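Local coordinates for protein beta-glucuronidase (Dictyoglomus thermophilum, PDB 6XXW) that probably hydrolyses beta-D-glucuronides as a family 2 glycoside hydrolase, at residues Ala414-Thr419 with Val447-Ala452; Asp422-Tyr427 with Thr455-Tyr460. All coordinates share one frame; numbering follows the deposited sequence. Where two conformers were deposited one is given.

Interaction 1: residues Ala414-Thr419 with Val447-Ala452; sequences ANEAAT and VENTKA
Asn415 pairs with Val447 in parallel register where strands 408-415 and 444-448 of the TIM barrel come to their C-terminal ends. Val447 brackets its partner: Val447 N donates to Ala414 O (3.0 Å), and Val447 O accepts from Glu416 N (2.7 Å, nearly straight). Water 2 carries this pairing one step further, joining Val447 O to Ala417 N. Asn415 OD1 lies against Val447 CG1 at 3.3 Å, while Arg338 supplies that oxygen with a hydrogen bond.

The tight part lies beyond the strands, where buried hydroxyls close on a buried carboxylate. Glu448 leaves its backbone pointing away from Thr419 but bends at chi2 (-94°), bringing the carboxylate back. Thr419 OG1 donates to the syn lone pair of Glu448 OE1 at 2.6 Å, and Thr450 OG1, also bonded to a Tris molecule, stands 2.7 Å from the same Thr419 OG1. Water 3 fills in between Glu448 OE1, Ala417 O and Asn449 N. The other oxygen, Glu448 OE2, is held by Thr455 and Ser458.

The side toward the pocket is more open to solvent, with Glu416 and Asn449 partly exposed. Here the carboxylate of Glu416 stacks over the amide of Asn449, the planes 22° apart and Glu416 CD 3.4 Å from Asn449 ND2, with water 1 bridging Glu416 OE2 to that nitrogen. Asn467 also bonds OE2; a second Tris, probably from the crystallisation liquor, bonds Glu416 OE1 and Asn415 ND2. An Asn-Glu pair at this strand end is as in family 2 hydrolases, where the glutamate is the acid/base, so Glu416 probably lies in the active-site pocket. Deeper in, the hydroxyls of Thr419, Thr455 and Ser458 meet both oxygens of Glu448, which would probably help it stay ionised.

Interaction 2: residues Asp422-Tyr427 with Thr455-Tyr460; sequences DGAEEY and TKVSKY
Within the beta-alpha units of the TIM barrel, the first turns of helix 422-438 rest against the loop that leads from strand 444-448 to strand 463-467. Thr455 starts an ST turn in that loop, its OG1 accepting from Val457 N at 3.1 Å, and a short 3-10 segment, 458-460, follows.

Glu425 makes the largest contribution. With CG anti to the backbone N (chi1 -180°) and the chain extended beyond it, its side chain runs at about right angles to those of Lys456, Lys459 and Tyr460. Tyr460 OH donates to the anti lone pair of Glu425 OE2 at 2.5 Å, the oxygen lying at the ring edge and the carboxylate turned 57° from the ring plane. The hydroxyl is also bonded to Arg429, one turn further along the helix. Lys459 NZ makes a salt bridge to Glu425 OE2 at 3.5 Å, while water 5 links that nitrogen to OE1.

On the buried side, Val457 CG2 packs against Ala424 O (3.7 Å) and approaches Ala424 CB. Lys456 O is also buried here and has no hydrogen-bond partner. At the solvent side, Lys456 NZ is 4.1 Å from Asp422 OD2, beyond a salt bridge. Turned aside by the bend at chi4, Lys456 NZ instead donates to water 4 at 2.7 Å, and that water reaches Asp422 OD1 only by a weak bond.

Overall arrangement
Followed from the N terminus, the chain runs off the end of strand 408-415 within 414-419 and enters helix 422-438, then returns along strand 444-448 to 447-452 and on to 455-460. Interaction 1 closes a loop across this beta-alpha-beta unit, joining its two parallel strands at their ends. Interaction 2 opens inside that loop and closes after it, so the two cross rather than nest, tying the start of the helix to the stretch leading to strand 463-467. Ala418 O packs on Ala424 CB, and a backbone hydrogen bond between Thr419 and Lys456 joins the loop after strand 408-415 to the loop before strand 463-467. Glu448 OE2, bonded to Thr455 and Ser458, also links the two contacts.

Interaction 1: residues Ala414-Thr419 with Val447-Ala452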
ATOM      1  N   ALA A 414     -31.873   7.330 -17.092  1.00 17.62           N
ATOM      2  CA  ALA A 414     -31.217   6.022 -17.100  1.00 19.06           C
ATOM      3  C   ALA A 414     -29.712   6.196 -17.269  1.00 18.83           C
ATOM      4  O   ALA A 414     -29.225   7.260 -17.659  1.00 19.93           O
ATOM      5  CB  ALA A 414     -31.763   5.115 -18.210  1.00 17.09           C
ATOM      6  N   ASN A 415     -28.981   5.115 -16.996  1.00 17.59           N
ATOM      7  CA  ASN A 415     -27.532   5.070 -17.191  1.00 20.20           C
ATOM      8  C   ASN A 415     -27.164   3.822 -17.975  1.00 20.57           C
ATOM      9  O   ASN A 415     -27.356   2.705 -17.486  1.00 17.90           O
ATOM     10  CB  ASN A 415     -26.783   5.069 -15.860  1.00 17.85           C
ATOM     11  CG  ASN A 415     -25.275   5.027 -16.041  1.00 18.40           C
ATOM     12  OD1 ASN A 415     -24.637   6.063 -16.252  1.00 20.77           O
ATOM     13  ND2 ASN A 415     -24.692   3.823 -15.970  1.00 19.57           N
ATOM     14  N   GLU A 416     -26.614   4.014 -19.175  1.00 16.94           N
ATOM     15  CA  GLU A 416     -26.044   2.922 -19.971  1.00 15.59           C
ATOM     16  C   GLU A 416     -27.044   1.794 -20.204  1.00 19.53           C
ATOM     17  O   GLU A 416     -26.712   0.613 -20.081  1.00 18.63           O
ATOM     18  CB  GLU A 416     -24.764   2.384 -19.322  1.00 17.17           C
ATOM     19  CG  GLU A 416     -23.627   3.420 -19.202  1.00 14.43           C
ATOM     20  CD  GLU A 416     -22.306   2.796 -18.770  1.00 22.16           C
ATOM     21  OE1 GLU A 416     -22.321   1.715 -18.136  1.00 23.25           O
ATOM     22  OE2 GLU A 416     -21.247   3.387 -19.074  1.00 23.12           O
ATOM     23  N   ALA A 417     -28.280   2.155 -20.542  1.00 19.63           N
ATOM     24  CA  ALA A 417     -29.230   1.160 -21.017  1.00 16.15           C
ATOM     25  C   ALA A 417     -28.877   0.719 -22.441  1.00 18.81           C
ATOM     26  O   ALA A 417     -28.095   1.359 -23.149  1.00 17.93           O
ATOM     27  CB  ALA A 417     -30.655   1.716 -20.977  1.00 16.98           C
ATOM     28  N   ALA A 418     -29.499  -0.380 -22.877  1.00 18.43           N
ATOM     29  CA  ALA A 418     -29.275  -0.911 -24.231  1.00 23.19           C
ATOM     30  C   ALA A 418     -30.150  -0.155 -25.236  1.00 18.26           C
ATOM     31  O   ALA A 418     -31.085  -0.689 -25.840  1.00 20.69           O
ATOM     32  CB  ALA A 418     -29.536  -2.411 -24.272  1.00 18.99           C
ATOM     33  N   THR A 419     -29.804   1.124 -25.421  1.00 18.08           N
ATOM     34  CA  THR A 419     -30.597   2.068 -26.196  1.00 22.00           C
ATOM     35  C   THR A 419     -30.500   1.832 -27.700  1.00 20.25           C
ATOM     36  O   THR A 419     -31.188   2.520 -28.460  1.00 20.66           O
ATOM     37  CB  THR A 419     -30.154   3.501 -25.881  1.00 17.25           C
ATOM     38  OG1 THR A 419     -28.735   3.602 -26.071  1.00 20.35           O
ATOM     39  CG2 THR A 419     -30.520   3.907 -24.428  1.00 16.75           C
ATOM     40  N   VAL A 447     -27.980   8.941 -19.799  1.00 18.58           N
ATOM     41  CA  VAL A 447     -26.530   8.765 -19.828  1.00 16.76           C
ATOM     42  C   VAL A 447     -26.215   7.527 -20.660  1.00 15.39           C
ATOM     43  O   VAL A 447     -26.697   6.426 -20.368  1.00 19.61           O
ATOM     44  CB  VAL A 447     -25.931   8.679 -18.414  1.00 17.57           C
ATOM     45  CG1 VAL A 447     -24.418   8.444 -18.499  1.00 14.55           C
ATOM     46  CG2 VAL A 447     -26.217   9.974 -17.632  1.00 14.78           C
ATOM     47  N   GLU A 448     -25.425   7.722 -21.713  1.00 16.17           N
ATOM     48  CA  GLU A 448     -25.254   6.745 -22.781  1.00 17.16           C
ATOM     49  C   GLU A 448     -23.841   6.185 -22.784  1.00 20.42           C
ATOM     50  O   GLU A 448     -22.878   6.929 -22.600  1.00 19.07           O
ATOM     51  CB  GLU A 448     -25.502   7.382 -24.152  1.00 18.40           C
ATOM     52  CG  GLU A 448     -26.911   7.891 -24.374  1.00 18.14           C
ATOM     53  CD  GLU A 448     -27.802   6.862 -25.069  1.00 25.91           C
ATOM     54  OE1 GLU A 448     -27.554   5.638 -24.910  1.00 23.22           O
ATOM     55  OE2 GLU A 448     -28.760   7.280 -25.772  1.00 22.45           O
ATOM     56  N   ASN A 449     -23.715   4.882 -23.050  1.00 16.02           N
ATOM     57  CA  ASN A 449     -22.448   4.347 -23.534  1.00 19.76           C
ATOM     58  C   ASN A 449     -22.591   3.688 -24.901  1.00 22.37           C
ATOM     59  O   ASN A 449     -21.581   3.278 -25.478  1.00 20.72           O
ATOM     60  CB  ASN A 449     -21.823   3.377 -22.512  1.00 19.22           C
ATOM     61  CG  ASN A 449     -22.601   2.082 -22.354  1.00 25.47           C
ATOM     62  OD1 ASN A 449     -23.745   1.966 -22.794  1.00 21.01           O
ATOM     63  ND2 ASN A 449     -21.979   1.101 -21.699  1.00 23.95           N
ATOM     64  N   THR A 450     -23.815   3.594 -25.428  1.00 20.87           N
ATOM     65  CA  THR A 450     -24.068   3.217 -26.817  1.00 23.31           C
ATOM     66  C   THR A 450     -23.303   4.137 -27.769  1.00 24.19           C
ATOM     67  O   THR A 450     -22.976   5.280 -27.435  1.00 27.04           O
ATOM     68  CB  THR A 450     -25.586   3.304 -27.103  1.00 23.79           C
ATOM     69  OG1 THR A 450     -26.303   2.460 -26.193  1.00 23.25           O
ATOM     70  CG2 THR A 450     -25.961   2.875 -28.532  1.00 27.35           C
ATOM     71  N   LYS A 451     -23.014   3.623 -28.962  0.58 24.68           N
ATOM     72  CA  LYS A 451     -22.446   4.441 -30.026  0.58 25.05           C
ATOM     73  C   LYS A 451     -23.445   5.505 -30.474  0.58 25.19           C
ATOM     74  O   LYS A 451     -24.659   5.283 -30.479  0.58 24.05           O
ATOM     75  CB  LYS A 451     -22.028   3.546 -31.200  0.58 25.89           C
ATOM     76  CG  LYS A 451     -21.810   4.274 -32.515  0.58 33.71           C
ATOM     77  CD  LYS A 451     -20.335   4.523 -32.795  0.58 35.78           C
ATOM     78  CE  LYS A 451     -20.179   5.471 -33.969  0.58 35.62           C
ATOM     79  NZ  LYS A 451     -21.391   6.335 -34.118  0.58 21.88           N
ATOM     80  N   ALA A 452     -22.921   6.680 -30.843  1.00 22.08           N
ATOM     81  CA  ALA A 452     -23.780   7.811 -31.206  1.00 22.33           C
ATOM     82  C   ALA A 452     -24.785   7.448 -32.297  1.00 23.37           C
ATOM     83  O   ALA A 452     -25.976   7.775 -32.202  1.00 23.48           O
ATOM     84  CB  ALA A 452     -22.920   8.990 -31.658  1.00 24.95           C
TER
HETATM   85  O   HOH W   1     -19.414   1.891 -20.144  1.00 25.48           O
HETATM   86  O   HOH W   2     -28.684   4.757 -21.516  1.00 17.94           O
HETATM   87  O   HOH W   3     -26.441   3.685 -23.447  1.00 19.64           O

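Interaction 2: residues Asp422-Tyr427 with Thr455-Tyr460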
ATOM      1  N   ASP A 422     -34.494  -1.767 -30.669  1.00 30.72           N
ATOM      2  CA  ASP A 422     -35.784  -1.219 -31.100  1.00 36.10           C
ATOM      3  C   ASP A 422     -36.728  -0.995 -29.925  1.00 28.00           C
ATOM      4  O   ASP A 422     -37.392   0.044 -29.835  1.00 30.57           O
ATOM      5  CB  ASP A 422     -36.442  -2.159 -32.112  1.00 39.37           C
ATOM      6  CG  ASP A 422     -35.837  -2.045 -33.499  1.00 54.54           C
ATOM      7  OD1 ASP A 422     -36.608  -1.932 -34.476  1.00 65.43           O
ATOM      8  OD2 ASP A 422     -34.592  -2.073 -33.614  1.00 54.74           O
ATOM      9  N   GLY A 423     -36.829  -1.983 -29.032  1.00 23.65           N
ATOM     10  CA  GLY A 423     -37.701  -1.883 -27.871  1.00 19.54           C
ATOM     11  C   GLY A 423     -37.344  -0.766 -26.901  1.00 27.63           C
ATOM     12  O   GLY A 423     -38.211  -0.317 -26.142  1.00 23.97           O
ATOM     13  N   ALA A 424     -36.086  -0.307 -26.904  1.00 20.97           N
ATOM     14  CA  ALA A 424     -35.699   0.777 -26.007  1.00 19.02           C
ATOM     15  C   ALA A 424     -36.334   2.096 -26.418  1.00 20.04           C
ATOM     16  O   ALA A 424     -36.539   2.972 -25.573  1.00 18.84           O
ATOM     17  CB  ALA A 424     -34.177   0.937 -25.973  1.00 18.70           C
ATOM     18  N   GLU A 425     -36.659   2.253 -27.700  1.00 22.57           N
ATOM     19  CA  GLU A 425     -37.175   3.538 -28.154  1.00 24.39           C
ATOM     20  C   GLU A 425     -38.552   3.811 -27.562  1.00 20.57           C
ATOM     21  O   GLU A 425     -38.786   4.877 -26.975  1.00 22.05           O
ATOM     22  CB  GLU A 425     -37.212   3.595 -29.684  1.00 23.27           C
ATOM     23  CG  GLU A 425     -37.739   4.931 -30.204  1.00 21.88           C
ATOM     24  CD  GLU A 425     -37.317   5.220 -31.632  1.00 27.75           C
ATOM     25  OE1 GLU A 425     -36.843   4.297 -32.317  1.00 24.81           O
ATOM     26  OE2 GLU A 425     -37.460   6.374 -32.074  1.00 25.76           O
ATOM     27  N   GLU A 426     -39.473   2.854 -27.682  1.00 20.42           N
ATOM     28  CA  GLU A 426     -40.816   3.070 -27.147  1.00 21.83           C
ATOM     29  C   GLU A 426     -40.783   3.171 -25.629  1.00 20.90           C
ATOM     30  O   GLU A 426     -41.494   3.998 -25.036  1.00 19.17           O
ATOM     31  CB  GLU A 426     -41.746   1.935 -27.582  1.00 26.19           C
ATOM     32  N   TYR A 427     -39.971   2.323 -24.988  1.00 19.31           N
ATOM     33  CA  TYR A 427     -39.817   2.385 -23.536  1.00 17.64           C
ATOM     34  C   TYR A 427     -39.435   3.792 -23.083  1.00 21.08           C
ATOM     35  O   TYR A 427     -40.107   4.392 -22.232  1.00 19.88           O
ATOM     36  CB  TYR A 427     -38.782   1.349 -23.081  1.00 16.73           C
ATOM     37  CG  TYR A 427     -38.546   1.310 -21.587  1.00 19.26           C
ATOM     38  CD1 TYR A 427     -37.684   2.211 -20.978  1.00 19.03           C
ATOM     39  CD2 TYR A 427     -39.172   0.366 -20.790  1.00 19.19           C
ATOM     40  CE1 TYR A 427     -37.455   2.169 -19.621  1.00 18.94           C
ATOM     41  CE2 TYR A 427     -38.953   0.321 -19.434  1.00 21.15           C
ATOM     42  CZ  TYR A 427     -38.100   1.229 -18.849  1.00 18.53           C
ATOM     43  OH  TYR A 427     -37.877   1.189 -17.486  1.00 23.93           O
ATOM     44  N   THR A 455     -27.789   4.765 -30.860  1.00 19.88           N
ATOM     45  CA  THR A 455     -28.822   4.977 -29.852  1.00 18.94           C
ATOM     46  C   THR A 455     -30.108   5.468 -30.512  1.00 19.14           C
ATOM     47  O   THR A 455     -30.090   6.370 -31.352  1.00 17.87           O
ATOM     48  CB  THR A 455     -28.384   5.959 -28.756  1.00 19.61           C
ATOM     49  OG1 THR A 455     -29.535   6.310 -27.974  1.00 20.67           O
ATOM     50  CG2 THR A 455     -27.738   7.234 -29.326  1.00 19.14           C
ATOM     51  N   LYS A 456     -31.226   4.868 -30.131  1.00 19.47           N
ATOM     52  CA  LYS A 456     -32.528   5.303 -30.603  1.00 20.88           C
ATOM     53  C   LYS A 456     -33.228   6.215 -29.607  1.00 22.69           C
ATOM     54  O   LYS A 456     -34.421   6.487 -29.769  1.00 20.59           O
ATOM     55  CB  LYS A 456     -33.395   4.082 -30.909  1.00 25.31           C
ATOM     56  CG  LYS A 456     -32.876   3.228 -32.078  1.00 22.38           C
ATOM     57  CD  LYS A 456     -33.569   1.888 -32.117  1.00 29.61           C
ATOM     58  CE  LYS A 456     -33.105   1.067 -33.313  1.00 42.54           C
ATOM     59  NZ  LYS A 456     -33.424   1.769 -34.588  1.00 51.87           N
ATOM     60  N   VAL A 457     -32.518   6.701 -28.579  1.00 20.03           N
ATOM     61  CA  VAL A 457     -33.151   7.373 -27.452  1.00 19.64           C
ATOM     62  C   VAL A 457     -32.628   8.793 -27.241  1.00 19.99           C
ATOM     63  O   VAL A 457     -33.390   9.677 -26.839  1.00 20.60           O
ATOM     64  CB  VAL A 457     -33.000   6.535 -26.163  1.00 20.91           C
ATOM     65  CG1 VAL A 457     -33.521   7.305 -24.943  1.00 22.44           C
ATOM     66  CG2 VAL A 457     -33.730   5.196 -26.331  1.00 17.08           C
ATOM     67  N   SER A 458     -31.332   9.038 -27.489  1.00 17.65           N
ATOM     68  CA  SER A 458     -30.751  10.350 -27.180  1.00 18.50           C
ATOM     69  C   SER A 458     -31.385  11.481 -27.982  1.00 22.58           C
ATOM     70  O   SER A 458     -31.343  12.637 -27.541  1.00 20.74           O
ATOM     71  CB  SER A 458     -29.235  10.342 -27.416  1.00 22.97           C
ATOM     72  OG  SER A 458     -28.541   9.794 -26.292  1.00 22.42           O
ATOM     73  N   LYS A 459     -31.962  11.184 -29.152  1.00 19.43           N
ATOM     74  CA  LYS A 459     -32.623  12.236 -29.924  1.00 20.81           C
ATOM     75  C   LYS A 459     -33.807  12.856 -29.183  1.00 21.10           C
ATOM     76  O   LYS A 459     -34.251  13.946 -29.566  1.00 18.94           O
ATOM     77  CB  LYS A 459     -33.077  11.696 -31.290  1.00 23.53           C
ATOM     78  CG  LYS A 459     -33.890  10.394 -31.250  1.00 18.97           C
ATOM     79  CD  LYS A 459     -34.029   9.795 -32.660  1.00 24.21           C
ATOM     80  CE  LYS A 459     -34.960   8.576 -32.691  1.00 27.06           C
ATOM     81  NZ  LYS A 459     -34.930   7.849 -34.014  1.00 25.22           N
ATOM     82  N   TYR A 460     -34.307  12.210 -28.120  1.00 19.32           N
ATOM     83  CA  TYR A 460     -35.473  12.678 -27.376  1.00 20.34           C
ATOM     84  C   TYR A 460     -35.145  13.493 -26.123  1.00 22.22           C
ATOM     85  O   TYR A 460     -36.075  13.987 -25.483  1.00 22.93           O
ATOM     86  CB  TYR A 460     -36.359  11.491 -26.973  1.00 18.80           C
ATOM     87  CG  TYR A 460     -36.928  10.706 -28.149  1.00 19.77           C
ATOM     88  CD1 TYR A 460     -37.918  11.250 -28.962  1.00 19.50           C
ATOM     89  CD2 TYR A 460     -36.457   9.429 -28.451  1.00 17.28           C
ATOM     90  CE1 TYR A 460     -38.442  10.531 -30.034  1.00 16.86           C
ATOM     91  CE2 TYR A 460     -36.982   8.700 -29.512  1.00 16.78           C
ATOM     92  CZ  TYR A 460     -37.975   9.267 -30.307  1.00 20.57           C
ATOM     93  OH  TYR A 460     -38.502   8.556 -31.365  1.00 20.19           O
TER
HETATM   94  O   HOH W   4     -36.027   1.249 -34.842  1.00 47.80           O
HETATM   95  O   HOH W   5     -35.451   4.805 -34.485  1.00 37.94           O